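PDB 4R0G: uncharacterized protein from Legionella pneumophila subsp. pneumophila str. Philadelphia 1, which acts as a guanine-nucleotide exchange factor for the small GTPases Rab5, Rab21 and Rab22, probably through its VPS9-like domain. Local coordinates for residues A[18-23]-A[62-67]; A[56-61]-A[147-152]; A[185-190]-A[194-199]; A[223-228]-A[242-247]. All coordinates share one frame; numbering follows the deposited sequence.

In the fold
Contacts 1 and 2 belong to the VPS9-like domain and contacts 3 and 4 to the helical bundle domain that follows it, in an all-helical chain without strands. Contacts 1 and 2 share helix 58-71, touch each other with centres about 11 Å apart, and have segments that alternate along the sequence. The centre of contact 1 lies about 7 Å from that of the chain. Contacts 3 and 4 come later, in series, joined by helices 193-208 and 215-229, which pack together; their centres are about 17 Å apart. Contact 2 lies about 48 Å from contact 3 and about 40 Å from contact 4, centre to centre, so the pairs form two separate clusters, with the long helix 155-183 reaching from contact 1 to contact 4.

Contact 1. Residues A[18-23]-A[62-67]; sequences LLFLQW and KKFAIL
Leu-67 sends CD1 to two partners on 18-23: Leu-21, whose CD2 lies 3.6 Å from Leu-67 CD1, and Phe-20, whose CD2 lies 3.9 Å from the same methyl. The two leucines reach toward each other tip to tip, while the phenylalanine receives the methyl at its ring edge, near the ring plane. One methyl thus touches both residues. Beside it the side chains of Phe-20 and Phe-64 cross at about a right angle, with Phe-20 CE2 3.9 Å from Phe-64 CD1 and at the edge of the Phe-64 ring. Phe-20 has CG trans to its amide nitrogen (chi1 158°), which swings the ring toward helix 58-71 although the CA atoms of Phe-20 and Phe-64 stay 9.8 Å apart. All four touching residues are buried and the contact is wholly apolar. This cluster contrasts with the outward-facing first turn of 62-67, where Lys-62 is exposed and Lys-63 NZ is tied by a salt bridge to Asp-59 OD2 and a hydrogen bond to Arg-13 O. Around these two segments of the VPS9-like domain, helix 5-14 meets Phe-20 through Leu-12, helix 80-101 meets Phe-64 and Leu-67 through Ile-89, Leu-93 and Leu-86, and the long helix 155-183 brings Ile-165 against Leu-67.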
loop_
_atom_site.group_PDB
_atom_site.type_symbol
_atom_site.label_atom_id
_atom_site.label_comp_id
_atom_site.label_asym_id
_atom_site.label_seq_id
_atom_site.Cartn_x
_atom_site.Cartn_y
_atom_site.Cartn_z
ATOM N N LEU A 18 11.455 12.318 1.660
ATOM C CA LEU A 18 11.881 11.317 0.665
ATOM C C LEU A 18 13.377 11.313 0.568
ATOM O O LEU A 18 13.992 10.250 0.438
ATOM C CB LEU A 18 11.274 11.581 -0.709
ATOM C CG LEU A 18 9.860 11.055 -0.669
ATOM C CD1 LEU A 18 9.063 11.509 -1.854
ATOM C CD2 LEU A 18 9.987 9.548 -0.567
ATOM N N LEU A 19 13.959 12.506 0.655
ATOM C CA LEU A 19 15.403 12.624 0.687
ATOM C C LEU A 19 15.965 12.074 2.000
ATOM O O LEU A 19 16.932 11.322 1.994
ATOM C CB LEU A 19 15.836 14.079 0.436
ATOM C CG LEU A 19 17.337 14.313 0.572
ATOM C CD1 LEU A 19 18.090 13.389 -0.410
ATOM C CD2 LEU A 19 17.692 15.813 0.407
ATOM N N PHE A 20 15.355 12.434 3.122
ATOM C CA PHE A 20 15.866 11.952 4.404
ATOM C C PHE A 20 15.943 10.430 4.464
ATOM O O PHE A 20 16.915 9.882 4.975
ATOM C CB PHE A 20 15.036 12.469 5.546
ATOM C CG PHE A 20 15.157 11.643 6.797
ATOM C CD1 PHE A 20 16.320 11.682 7.559
ATOM C CD2 PHE A 20 14.101 10.845 7.240
ATOM C CE1 PHE A 20 16.454 10.933 8.714
ATOM C CE2 PHE A 20 14.235 10.104 8.415
ATOM C CZ PHE A 20 15.425 10.163 9.150
ATOM N N LEU A 21 14.926 9.772 3.891
ATOM C CA LEU A 21 14.810 8.301 3.786
ATOM C C LEU A 21 15.867 7.626 2.909
ATOM O O LEU A 21 15.876 6.406 2.770
ATOM C CB LEU A 21 13.413 7.899 3.299
ATOM C CG LEU A 21 12.242 8.174 4.263
ATOM C CD1 LEU A 21 10.950 7.679 3.701
ATOM C CD2 LEU A 21 12.491 7.529 5.597
ATOM N N GLN A 22 16.719 8.431 2.280
ATOM C CA GLN A 22 17.770 7.945 1.387
ATOM C C GLN A 22 19.044 7.695 2.188
ATOM O O GLN A 22 20.059 7.177 1.694
ATOM C CB GLN A 22 18.034 9.015 0.339
ATOM C CG GLN A 22 18.181 8.560 -1.075
ATOM C CD GLN A 22 18.060 9.733 -2.035
ATOM O OE1 GLN A 22 17.035 9.892 -2.694
ATOM N NE2 GLN A 22 19.106 10.576 -2.101
ATOM N N TRP A 23 18.952 8.105 3.441
ATOM C CA TRP A 23 20.030 8.026 4.404
ATOM C C TRP A 23 20.606 6.625 4.557
ATOM O O TRP A 23 21.826 6.440 4.460
ATOM C CB TRP A 23 19.493 8.492 5.757
ATOM C CG TRP A 23 20.488 8.703 6.817
ATOM C CD1 TRP A 23 21.816 8.986 6.663
ATOM C CD2 TRP A 23 20.233 8.703 8.224
ATOM N NE1 TRP A 23 22.406 9.147 7.889
ATOM C CE2 TRP A 23 21.463 8.986 8.869
ATOM C CE3 TRP A 23 19.085 8.490 9.003
ATOM C CZ2 TRP A 23 21.590 9.050 10.271
ATOM C CZ3 TRP A 23 19.203 8.557 10.396
ATOM C CH2 TRP A 23 20.460 8.842 11.018
ATOM N N LYS A 62 10.642 14.540 17.050
ATOM C CA LYS A 62 9.300 15.058 16.777
ATOM C C LYS A 62 8.974 15.207 15.292
ATOM O O LYS A 62 7.826 15.046 14.874
ATOM C CB LYS A 62 9.062 16.367 17.541
ATOM C CG LYS A 62 8.497 16.132 18.933
ATOM C CD LYS A 62 8.009 17.394 19.575
ATOM C CE LYS A 62 7.475 17.114 20.975
ATOM N NZ LYS A 62 7.200 18.385 21.735
ATOM N N LYS A 63 9.991 15.522 14.501
ATOM C CA LYS A 63 9.803 15.654 13.067
ATOM C C LYS A 63 9.703 14.264 12.489
ATOM O O LYS A 63 8.924 14.005 11.569
ATOM C CB LYS A 63 10.933 16.470 12.421
ATOM C CG LYS A 63 10.594 17.931 12.319
ATOM C CD LYS A 63 11.829 18.812 12.332
ATOM C CE LYS A 63 11.467 20.264 12.692
ATOM N NZ LYS A 63 12.663 21.181 12.670
ATOM N N PHE A 64 10.466 13.352 13.058
ATOM C CA PHE A 64 10.421 11.991 12.574
ATOM C C PHE A 64 9.030 11.423 12.880
ATOM O O PHE A 64 8.537 10.534 12.169
ATOM C CB PHE A 64 11.544 11.164 13.205
ATOM C CG PHE A 64 11.555 9.748 12.762
ATOM C CD1 PHE A 64 12.005 9.415 11.489
ATOM C CD2 PHE A 64 11.087 8.730 13.607
ATOM C CE1 PHE A 64 12.011 8.099 11.063
ATOM C CE2 PHE A 64 11.090 7.391 13.186
ATOM C CZ PHE A 64 11.547 7.083 11.915
ATOM N N ALA A 65 8.386 11.965 13.919
ATOM C CA ALA A 65 7.038 11.522 14.275
ATOM C C ALA A 65 6.085 11.862 13.135
ATOM O O ALA A 65 5.239 11.033 12.748
ATOM C CB ALA A 65 6.571 12.141 15.562
ATOM N N ILE A 66 6.227 13.072 12.589
ATOM C CA ILE A 66 5.401 13.469 11.452
ATOM C C ILE A 66 5.537 12.415 10.349
ATOM O O ILE A 66 4.531 11.829 9.908
ATOM C CB ILE A 66 5.782 14.846 10.905
ATOM C CG1 ILE A 66 5.754 15.894 12.015
ATOM C CG2 ILE A 66 4.830 15.254 9.844
ATOM C CD1 ILE A 66 6.636 17.090 11.717
ATOM N N LEU A 67 6.785 12.134 9.960
ATOM C CA LEU A 67 7.062 11.162 8.913
ATOM C C LEU A 67 6.316 9.847 9.167
ATOM O O LEU A 67 5.626 9.337 8.297
ATOM C CB LEU A 67 8.569 10.922 8.808
ATOM C CG LEU A 67 9.174 10.596 7.424
ATOM C CD1 LEU A 67 10.392 9.693 7.559
ATOM C CD2 LEU A 67 8.187 9.972 6.459
#

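Contact 2. Residues A[56-61]-A[147-152]; sequences FCLDDI and FTWVKE
Trp-149 presents the six-membered part of its indole to two aliphatic side chains of 56-61, which approach it differently. Leu-58 crosses the indole at about a right angle and puts CD1 3.4 Å from Trp-149 CH2, arriving obliquely to the ring. Ile-61 runs at a slant to it and brings CG2 to the ring edge, in the indole plane, 3.6 Å from Trp-149 CZ3 and 3.7 Å from Trp-149 CE3. The two residues therefore divide the rim of the six-membered ring: isoleucine takes the CE3-CZ3 side and leucine the CZ3-CH2 side. The first torsions are consistent with this division. In Leu-58, CG stands opposite the backbone N (chi1 -172°), which lets CD1 reach the indole although the CB of Leu-58 does not point at it; in Ile-61 the branch turned away from its own N is CG2, the one that touches.

Both helices belong to the VPS9-like domain, and the contact joins the start of helix 58-71 to the end of helix 132-151. Cys-57 occupies the N-cap position of helix 58-71, its SG accepting a weak bond from Asp-60 N. The backbones remain well separated, 9.0 Å between the CA atoms of Ile-61 and Trp-149, so the indole spans most of the distance. Burial is uneven: Ile-61 is buried and also packs on Met-97 of helix 80-101, whereas Leu-58 is exposed. Lys-62 makes a cation-pi contact with the indole, and Val-150, next along the helix, packs on Ala-65, Tyr-68 and Ala-69.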
loop_
_atom_site.group_PDB
_atom_site.type_symbol
_atom_site.label_atom_id
_atom_site.label_comp_id
_atom_site.label_asym_id
_atom_site.label_seq_id
_atom_site.Cartn_x
_atom_site.Cartn_y
_atom_site.Cartn_z
ATOM N N PHE A 56 21.827 14.174 17.440
ATOM C CA PHE A 56 20.520 13.638 17.780
ATOM C C PHE A 56 19.875 14.516 18.874
ATOM O O PHE A 56 20.537 14.969 19.812
ATOM C CB PHE A 56 20.623 12.173 18.233
ATOM C CG PHE A 56 19.296 11.564 18.552
ATOM C CD1 PHE A 56 18.397 11.253 17.545
ATOM C CD2 PHE A 56 18.925 11.326 19.862
ATOM C CE1 PHE A 56 17.127 10.706 17.849
ATOM C CE2 PHE A 56 17.678 10.784 20.170
ATOM C CZ PHE A 56 16.777 10.475 19.165
ATOM N N CYS A 57 18.591 14.795 18.730
ATOM C CA CYS A 57 17.942 15.663 19.685
ATOM C C CYS A 57 16.421 15.558 19.627
ATOM O O CYS A 57 15.858 14.995 18.692
ATOM C CB CYS A 57 18.334 17.101 19.364
ATOM S SG CYS A 57 17.361 17.744 17.985
ATOM N N LEU A 58 15.777 16.214 20.586
ATOM C CA LEU A 58 14.352 16.105 20.792
ATOM C C LEU A 58 13.549 16.480 19.544
ATOM O O LEU A 58 12.572 15.811 19.187
ATOM C CB LEU A 58 13.952 16.943 22.013
ATOM C CG LEU A 58 12.519 16.811 22.515
ATOM C CD1 LEU A 58 12.259 15.375 22.978
ATOM C CD2 LEU A 58 12.279 17.805 23.642
ATOM N N ASP A 59 13.972 17.537 18.868
ATOM C CA ASP A 59 13.308 17.968 17.647
ATOM C C ASP A 59 13.449 16.937 16.501
ATOM O O ASP A 59 12.540 16.769 15.692
ATOM C CB ASP A 59 13.796 19.383 17.261
ATOM C CG ASP A 59 13.270 19.846 15.899
ATOM O OD1 ASP A 59 12.026 20.103 15.812
ATOM O OD2 ASP A 59 14.104 19.956 14.936
ATOM N N ASP A 60 14.565 16.220 16.453
ATOM C CA ASP A 60 14.772 15.200 15.417
ATOM C C ASP A 60 13.690 14.143 15.546
ATOM O O ASP A 60 13.156 13.636 14.561
ATOM C CB ASP A 60 16.153 14.517 15.560
ATOM C CG ASP A 60 17.324 15.375 15.044
ATOM O OD1 ASP A 60 17.213 16.627 14.995
ATOM O OD2 ASP A 60 18.378 14.780 14.706
ATOM N N ILE A 61 13.381 13.818 16.789
ATOM C CA ILE A 61 12.364 12.832 17.112
ATOM C C ILE A 61 10.984 13.305 16.687
ATOM O O ILE A 61 10.244 12.568 16.034
ATOM C CB ILE A 61 12.378 12.576 18.628
ATOM C CG1 ILE A 61 13.751 12.087 19.033
ATOM C CG2 ILE A 61 11.316 11.596 19.055
ATOM C CD1 ILE A 61 13.925 12.032 20.486
ATOM N N PHE A 147 5.305 6.982 20.268
ATOM C CA PHE A 147 4.039 6.707 19.608
ATOM C C PHE A 147 2.931 7.669 20.031
ATOM O O PHE A 147 2.045 7.997 19.236
ATOM C CB PHE A 147 3.657 5.252 19.815
ATOM C CG PHE A 147 4.493 4.303 19.013
ATOM C CD1 PHE A 147 4.735 4.551 17.656
ATOM C CD2 PHE A 147 5.064 3.175 19.601
ATOM C CE1 PHE A 147 5.527 3.667 16.867
ATOM C CE2 PHE A 147 5.856 2.288 18.838
ATOM C CZ PHE A 147 6.089 2.539 17.464
ATOM N N THR A 148 3.012 8.157 21.266
ATOM C CA THR A 148 2.113 9.217 21.726
ATOM C C THR A 148 2.314 10.493 20.891
ATOM O O THR A 148 1.352 11.093 20.404
ATOM C CB THR A 148 2.323 9.525 23.215
ATOM O OG1 THR A 148 3.652 10.017 23.390
ATOM C CG2 THR A 148 2.133 8.266 24.066
ATOM N N TRP A 149 3.564 10.911 20.735
ATOM C CA TRP A 149 3.871 12.016 19.832
ATOM C C TRP A 149 3.387 11.779 18.392
ATOM O O TRP A 149 3.150 12.730 17.640
ATOM C CB TRP A 149 5.369 12.319 19.844
ATOM C CG TRP A 149 5.805 12.854 21.152
ATOM C CD1 TRP A 149 4.999 13.350 22.128
ATOM C CD2 TRP A 149 7.153 12.960 21.642
ATOM N NE1 TRP A 149 5.756 13.761 23.199
ATOM C CE2 TRP A 149 7.081 13.533 22.929
ATOM C CE3 TRP A 149 8.410 12.626 21.117
ATOM C CZ2 TRP A 149 8.215 13.767 23.708
ATOM C CZ3 TRP A 149 9.531 12.860 21.889
ATOM C CH2 TRP A 149 9.424 13.423 23.172
ATOM N N VAL A 150 3.245 10.520 18.002
ATOM C CA VAL A 150 2.762 10.232 16.667
ATOM C C VAL A 150 1.265 10.497 16.590
ATOM O O VAL A 150 0.804 11.185 15.676
ATOM C CB VAL A 150 3.151 8.825 16.209
ATOM C CG1 VAL A 150 2.312 8.383 15.013
ATOM C CG2 VAL A 150 4.630 8.810 15.859
ATOM N N LYS A 151 0.519 9.995 17.572
ATOM C CA LYS A 151 -0.887 10.367 17.733
ATOM C C LYS A 151 -1.117 11.883 17.806
ATOM O O LYS A 151 -2.159 12.357 17.374
ATOM C CB LYS A 151 -1.505 9.666 18.947
ATOM C CG LYS A 151 -1.648 8.159 18.747
ATOM C CD LYS A 151 -2.704 7.534 19.667
ATOM C CE LYS A 151 -2.998 6.085 19.259
ATOM N NZ LYS A 151 -3.996 5.422 20.147
ATOM N N GLU A 152 -0.151 12.632 18.333
ATOM C CA GLU A 152 -0.303 14.075 18.503
ATOM C C GLU A 152 0.242 14.929 17.384
ATOM O O GLU A 152 0.181 16.149 17.496
ATOM C CB GLU A 152 0.389 14.551 19.778
ATOM C CG GLU A 152 -0.121 13.929 21.035
ATOM C CD GLU A 152 0.805 14.210 22.197
ATOM O OE1 GLU A 152 1.644 15.148 22.067
ATOM O OE2 GLU A 152 0.706 13.481 23.219
#

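Contact 3. Residues A[185-190]-A[194-199]; sequences AHLPTD and SSRISL
The guanidinium group of Arg-196 is met at its edge, in its own plane, by Asp-190 OD2 and Leu-187 CD1; across this contact neither residue lies over a face. The carboxylate of Asp-190 stands almost perpendicular to it, the two planes being 88° apart. This salt bridge closes a loop-to-helix turn in the helical bundle domain: Asp-190 precedes helix 193-208, and its OD1 makes weak bonds with the backbone N atoms of Leu-192 and Lys-193, capping the helix start. One carboxylate therefore serves two roles, with OD2 turned to the arginine and OD1 to the backbone. The bond from Arg-196 NH1 to Asp-190 OD2 is 3.0 Å long and fairly straight at 162°, but it reaches the oxygen from above the carboxylate plane. The arginine chain bends at chi3 (46°), which brings its end back toward the loop. Its other partners tie helix 193-208 onward: NH2 donates to Met-231 O in the connection after helix 215-229, and NH1 also forms a salt bridge with Glu-237 OE2 of helix 235-244. Two carboxylates thus pair with NH1, which would probably stabilise the charged guanidinium. On the apolar side, Leu-187 CD1 lies 3.5 Å from Arg-196 NH1.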
loop_
_atom_site.group_PDB
_atom_site.type_symbol
_atom_site.label_atom_id
_atom_site.label_comp_id
_atom_site.label_asym_id
_atom_site.label_seq_id
_atom_site.Cartn_x
_atom_site.Cartn_y
_atom_site.Cartn_z
ATOM N N ALA A 185 2.956 -9.177 -20.721
ATOM C CA ALA A 185 1.963 -9.053 -21.785
ATOM C C ALA A 185 2.268 -10.007 -22.930
ATOM O O ALA A 185 3.434 -10.268 -23.243
ATOM C CB ALA A 185 1.881 -7.624 -22.284
ATOM N N HIS A 186 1.229 -10.544 -23.554
ATOM C CA HIS A 186 1.464 -11.445 -24.667
ATOM C C HIS A 186 1.421 -10.623 -25.947
ATOM O O HIS A 186 0.353 -10.171 -26.380
ATOM C CB HIS A 186 0.418 -12.566 -24.689
ATOM C CG HIS A 186 0.777 -13.715 -25.583
ATOM N ND1 HIS A 186 -0.165 -14.563 -26.117
ATOM C CD2 HIS A 186 1.982 -14.151 -26.033
ATOM C CE1 HIS A 186 0.440 -15.479 -26.858
ATOM N NE2 HIS A 186 1.736 -15.249 -26.825
ATOM N N LEU A 187 2.587 -10.443 -26.557
ATOM C CA LEU A 187 2.707 -9.561 -27.711
ATOM C C LEU A 187 3.590 -10.189 -28.778
ATOM O O LEU A 187 4.786 -9.907 -28.848
ATOM C CB LEU A 187 3.245 -8.179 -27.301
ATOM C CG LEU A 187 2.435 -7.282 -26.347
ATOM C CD1 LEU A 187 3.117 -5.934 -26.130
ATOM C CD2 LEU A 187 1.008 -7.072 -26.832
ATOM N N PRO A 188 2.993 -11.078 -29.586
ATOM C CA PRO A 188 3.605 -11.786 -30.721
ATOM C C PRO A 188 4.029 -10.892 -31.907
ATOM O O PRO A 188 5.186 -10.972 -32.332
ATOM C CB PRO A 188 2.486 -12.729 -31.161
ATOM C CG PRO A 188 1.218 -11.990 -30.803
ATOM C CD PRO A 188 1.534 -11.298 -29.513
ATOM N N THR A 189 3.122 -10.031 -32.387
ATOM C CA THR A 189 3.387 -9.109 -33.502
ATOM C C THR A 189 4.300 -7.966 -33.065
ATOM O O THR A 189 5.040 -7.385 -33.871
ATOM C CB THR A 189 2.070 -8.453 -34.031
ATOM O OG1 THR A 189 1.172 -9.457 -34.510
ATOM C CG2 THR A 189 2.345 -7.452 -35.162
ATOM N N ASP A 190 4.250 -7.645 -31.779
ATOM C CA ASP A 190 4.798 -6.383 -31.325
ATOM C C ASP A 190 6.310 -6.524 -31.235
ATOM O O ASP A 190 6.834 -7.190 -30.348
ATOM C CB ASP A 190 4.195 -6.091 -29.950
ATOM C CG ASP A 190 4.364 -4.668 -29.522
ATOM O OD1 ASP A 190 5.522 -4.210 -29.459
ATOM O OD2 ASP A 190 3.335 -4.009 -29.251
ATOM N N SER A 194 10.041 -4.903 -26.676
ATOM C CA SER A 194 11.304 -5.017 -25.998
ATOM C C SER A 194 11.930 -3.634 -25.804
ATOM O O SER A 194 12.508 -3.332 -24.753
ATOM C CB SER A 194 12.225 -5.960 -26.782
ATOM O OG SER A 194 11.776 -6.122 -28.119
ATOM N N SER A 195 11.814 -2.774 -26.804
ATOM C CA SER A 195 12.418 -1.459 -26.674
ATOM C C SER A 195 11.550 -0.527 -25.813
ATOM O O SER A 195 12.015 0.504 -25.322
ATOM C CB SER A 195 12.733 -0.854 -28.050
ATOM O OG SER A 195 11.587 -0.857 -28.881
ATOM N N ARG A 196 10.284 -0.898 -25.648
ATOM C CA ARG A 196 9.346 -0.167 -24.800
ATOM C C ARG A 196 9.524 -0.537 -23.328
ATOM O O ARG A 196 9.400 0.302 -22.436
ATOM C CB ARG A 196 7.918 -0.455 -25.254
ATOM C CG ARG A 196 7.013 0.747 -25.228
ATOM C CD ARG A 196 5.843 0.547 -26.135
ATOM N NE ARG A 196 5.269 -0.772 -25.943
ATOM C CZ ARG A 196 4.685 -1.457 -26.910
ATOM N NH1 ARG A 196 4.173 -2.655 -26.675
ATOM N NH2 ARG A 196 4.614 -0.930 -28.120
ATOM N N ILE A 197 9.810 -1.807 -23.074
ATOM C CA ILE A 197 10.175 -2.228 -21.726
ATOM C C ILE A 197 11.424 -1.490 -21.276
ATOM O O ILE A 197 11.450 -0.905 -20.183
ATOM C CB ILE A 197 10.436 -3.730 -21.648
ATOM C CG1 ILE A 197 9.125 -4.484 -21.602
ATOM C CG2 ILE A 197 11.212 -4.068 -20.389
ATOM C CD1 ILE A 197 9.325 -5.921 -21.616
ATOM N N SER A 198 12.445 -1.514 -22.134
ATOM C CA SER A 198 13.690 -0.809 -21.870
ATOM C C SER A 198 13.469 0.649 -21.476
ATOM O O SER A 198 14.197 1.198 -20.647
ATOM C CB SER A 198 14.603 -0.883 -23.090
ATOM O OG SER A 198 15.801 -0.163 -22.851
ATOM N N LEU A 199 12.455 1.272 -22.068
ATOM C CA LEU A 199 12.116 2.655 -21.748
ATOM C C LEU A 199 11.512 2.798 -20.356
ATOM O O LEU A 199 11.832 3.733 -19.654
ATOM C CB LEU A 199 11.148 3.215 -22.775
ATOM C CG LEU A 199 11.748 3.760 -24.058
ATOM C CD1 LEU A 199 10.687 3.811 -25.140
ATOM C CD2 LEU A 199 12.276 5.129 -23.788
#

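Contact 4. Residues A[223-228]-A[242-247]; sequences VYVKKL and KKISPL
Val-225 lays its CG2 methyl against Ile-244 and Ser-245, and it is the sole residue of 223-228 to touch 242-247. The setting is the helical bundle domain, where helices 215-229 and 235-244, consecutive in the chain, run in roughly opposite senses in these segments, as in a helical hairpin. Val-225 CG2 lies 3.5 Å from Ile-244 CG2, the two side chains meeting at a slant, methyl to methyl. In Ile-244 this branch lies on the far side of the CA-CB bond from N, while CG1 sits beside the backbone N (chi1 -65°), leaving CG2 to face the valine. The second partner comes from the point where the helix ends: Ser-245 is the first residue after helix 235-244 to leave helical backbone angles. The backbones come close here, with the CA atoms of Val-225 and Ser-245 6.8 Å apart. Val-225 and Ile-244 are buried, whereas Ser-245 is partly exposed at the margin. Ile-244 also packs on Ile-175 and Tyr-178 of helix 155-183, so the pair joins the hairpin to that long helix. The serine meets the valine through carbon: Ser-245 CB is 3.8 Å from Val-225 CG2 and 4.1 Å from Val-225 CB.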
loop_
_atom_site.group_PDB
_atom_site.type_symbol
_atom_site.label_atom_id
_atom_site.label_comp_id
_atom_site.label_asym_id
_atom_site.label_seq_id
_atom_site.Cartn_x
_atom_site.Cartn_y
_atom_site.Cartn_z
ATOM N N VAL A 223 9.781 13.161 -21.563
ATOM C CA VAL A 223 10.622 12.644 -22.650
ATOM C C VAL A 223 10.447 11.122 -22.825
ATOM O O VAL A 223 10.350 10.614 -23.967
ATOM C CB VAL A 223 12.142 12.993 -22.484
ATOM C CG1 VAL A 223 12.911 12.474 -23.670
ATOM C CG2 VAL A 223 12.357 14.465 -22.357
ATOM N N TYR A 224 10.402 10.409 -21.693
ATOM C CA TYR A 224 10.136 8.978 -21.700
ATOM C C TYR A 224 8.737 8.689 -22.214
ATOM O O TYR A 224 8.550 7.857 -23.114
ATOM C CB TYR A 224 10.303 8.368 -20.299
ATOM C CG TYR A 224 11.748 8.127 -19.893
ATOM C CD1 TYR A 224 12.497 7.148 -20.505
ATOM C CD2 TYR A 224 12.347 8.869 -18.887
ATOM C CE1 TYR A 224 13.812 6.919 -20.147
ATOM C CE2 TYR A 224 13.655 8.647 -18.517
ATOM C CZ TYR A 224 14.388 7.662 -19.152
ATOM O OH TYR A 224 15.710 7.416 -18.817
ATOM N N VAL A 225 7.738 9.348 -21.638
ATOM C CA VAL A 225 6.364 9.077 -22.068
ATOM C C VAL A 225 6.198 9.373 -23.554
ATOM O O VAL A 225 5.500 8.663 -24.274
ATOM C CB VAL A 225 5.339 9.881 -21.256
ATOM C CG1 VAL A 225 3.949 9.657 -21.802
ATOM C CG2 VAL A 225 5.399 9.485 -19.813
ATOM N N LYS A 226 6.871 10.415 -24.018
ATOM C CA LYS A 226 6.804 10.711 -25.428
ATOM C C LYS A 226 7.351 9.550 -26.250
ATOM O O LYS A 226 6.622 9.023 -27.077
ATOM C CB LYS A 226 7.501 12.011 -25.765
ATOM C CG LYS A 226 7.358 12.342 -27.240
ATOM C CD LYS A 226 8.165 13.573 -27.593
ATOM C CE LYS A 226 8.547 13.585 -29.045
ATOM N NZ LYS A 226 9.044 14.941 -29.318
ATOM N N LYS A 227 8.595 9.133 -25.991
ATOM C CA LYS A 227 9.219 7.992 -26.700
ATOM C C LYS A 227 8.354 6.738 -26.668
ATOM O O LYS A 227 8.211 6.057 -27.696
ATOM C CB LYS A 227 10.626 7.638 -26.167
ATOM C CG LYS A 227 11.715 8.736 -26.245
ATOM C CD LYS A 227 13.057 8.239 -25.590
ATOM C CE LYS A 227 14.109 9.354 -25.299
ATOM N NZ LYS A 227 14.865 9.060 -24.016
ATOM N N LEU A 228 7.787 6.433 -25.501
ATOM C CA LEU A 228 6.801 5.337 -25.383
ATOM C C LEU A 228 5.601 5.452 -26.349
ATOM O O LEU A 228 5.221 4.473 -26.975
ATOM C CB LEU A 228 6.297 5.188 -23.934
ATOM C CG LEU A 228 7.386 4.789 -22.946
ATOM C CD1 LEU A 228 7.147 5.370 -21.570
ATOM C CD2 LEU A 228 7.395 3.297 -22.885
ATOM N N LYS A 242 -1.131 7.888 -19.852
ATOM C CA LYS A 242 -1.963 9.046 -19.552
ATOM C C LYS A 242 -1.699 9.522 -18.134
ATOM O O LYS A 242 -1.364 10.692 -17.919
ATOM C CB LYS A 242 -3.457 8.731 -19.756
ATOM C CG LYS A 242 -3.860 8.534 -21.209
ATOM C CD LYS A 242 -5.182 9.236 -21.538
ATOM C CE LYS A 242 -5.516 9.159 -23.035
ATOM N NZ LYS A 242 -6.695 10.003 -23.418
ATOM N N LYS A 243 -1.833 8.619 -17.170
ATOM C CA LYS A 243 -1.646 8.987 -15.773
ATOM C C LYS A 243 -0.218 9.503 -15.493
ATOM O O LYS A 243 -0.056 10.582 -14.942
ATOM C CB LYS A 243 -2.087 7.841 -14.852
ATOM C CG LYS A 243 -3.596 7.577 -14.925
ATOM C CD LYS A 243 -4.009 6.152 -14.494
ATOM C CE LYS A 243 -4.696 6.135 -13.121
ATOM N NZ LYS A 243 -5.057 4.749 -12.654
ATOM N N ILE A 244 0.795 8.775 -15.948
ATOM C CA ILE A 244 2.205 9.153 -15.789
ATOM C C ILE A 244 2.578 10.602 -16.167
ATOM O O ILE A 244 3.176 11.319 -15.352
ATOM C CB ILE A 244 3.123 8.155 -16.544
ATOM C CG1 ILE A 244 3.030 6.763 -15.904
ATOM C CG2 ILE A 244 4.550 8.581 -16.516
ATOM C CD1 ILE A 244 3.995 5.744 -16.511
ATOM N N SER A 245 2.240 11.051 -17.372
ATOM C CA SER A 245 2.444 12.463 -17.732
ATOM C C SER A 245 1.141 13.101 -18.200
ATOM O O SER A 245 0.922 13.254 -19.416
ATOM C CB SER A 245 3.505 12.605 -18.830
ATOM O OG SER A 245 3.601 13.938 -19.318
ATOM N N PRO A 246 0.271 13.487 -17.246
ATOM C CA PRO A 246 -1.027 14.049 -17.627
ATOM C C PRO A 246 -0.915 15.555 -17.861
ATOM O O PRO A 246 0.179 16.129 -17.804
ATOM C CB PRO A 246 -1.883 13.776 -16.387
ATOM C CG PRO A 246 -0.907 13.956 -15.254
ATOM C CD PRO A 246 0.457 13.518 -15.783
ATOM N N LEU A 247 -2.048 16.186 -18.138
ATOM C CA LEU A 247 -2.097 17.630 -18.283
ATOM C C LEU A 247 -3.231 18.164 -17.419
ATOM O O LEU A 247 -4.299 18.480 -17.939
ATOM C CB LEU A 247 -2.352 17.982 -19.744
ATOM C CG LEU A 247 -1.565 17.141 -20.746
ATOM C CD1 LEU A 247 -2.260 17.114 -22.098
ATOM C CD2 LEU A 247 -0.139 17.671 -20.879
#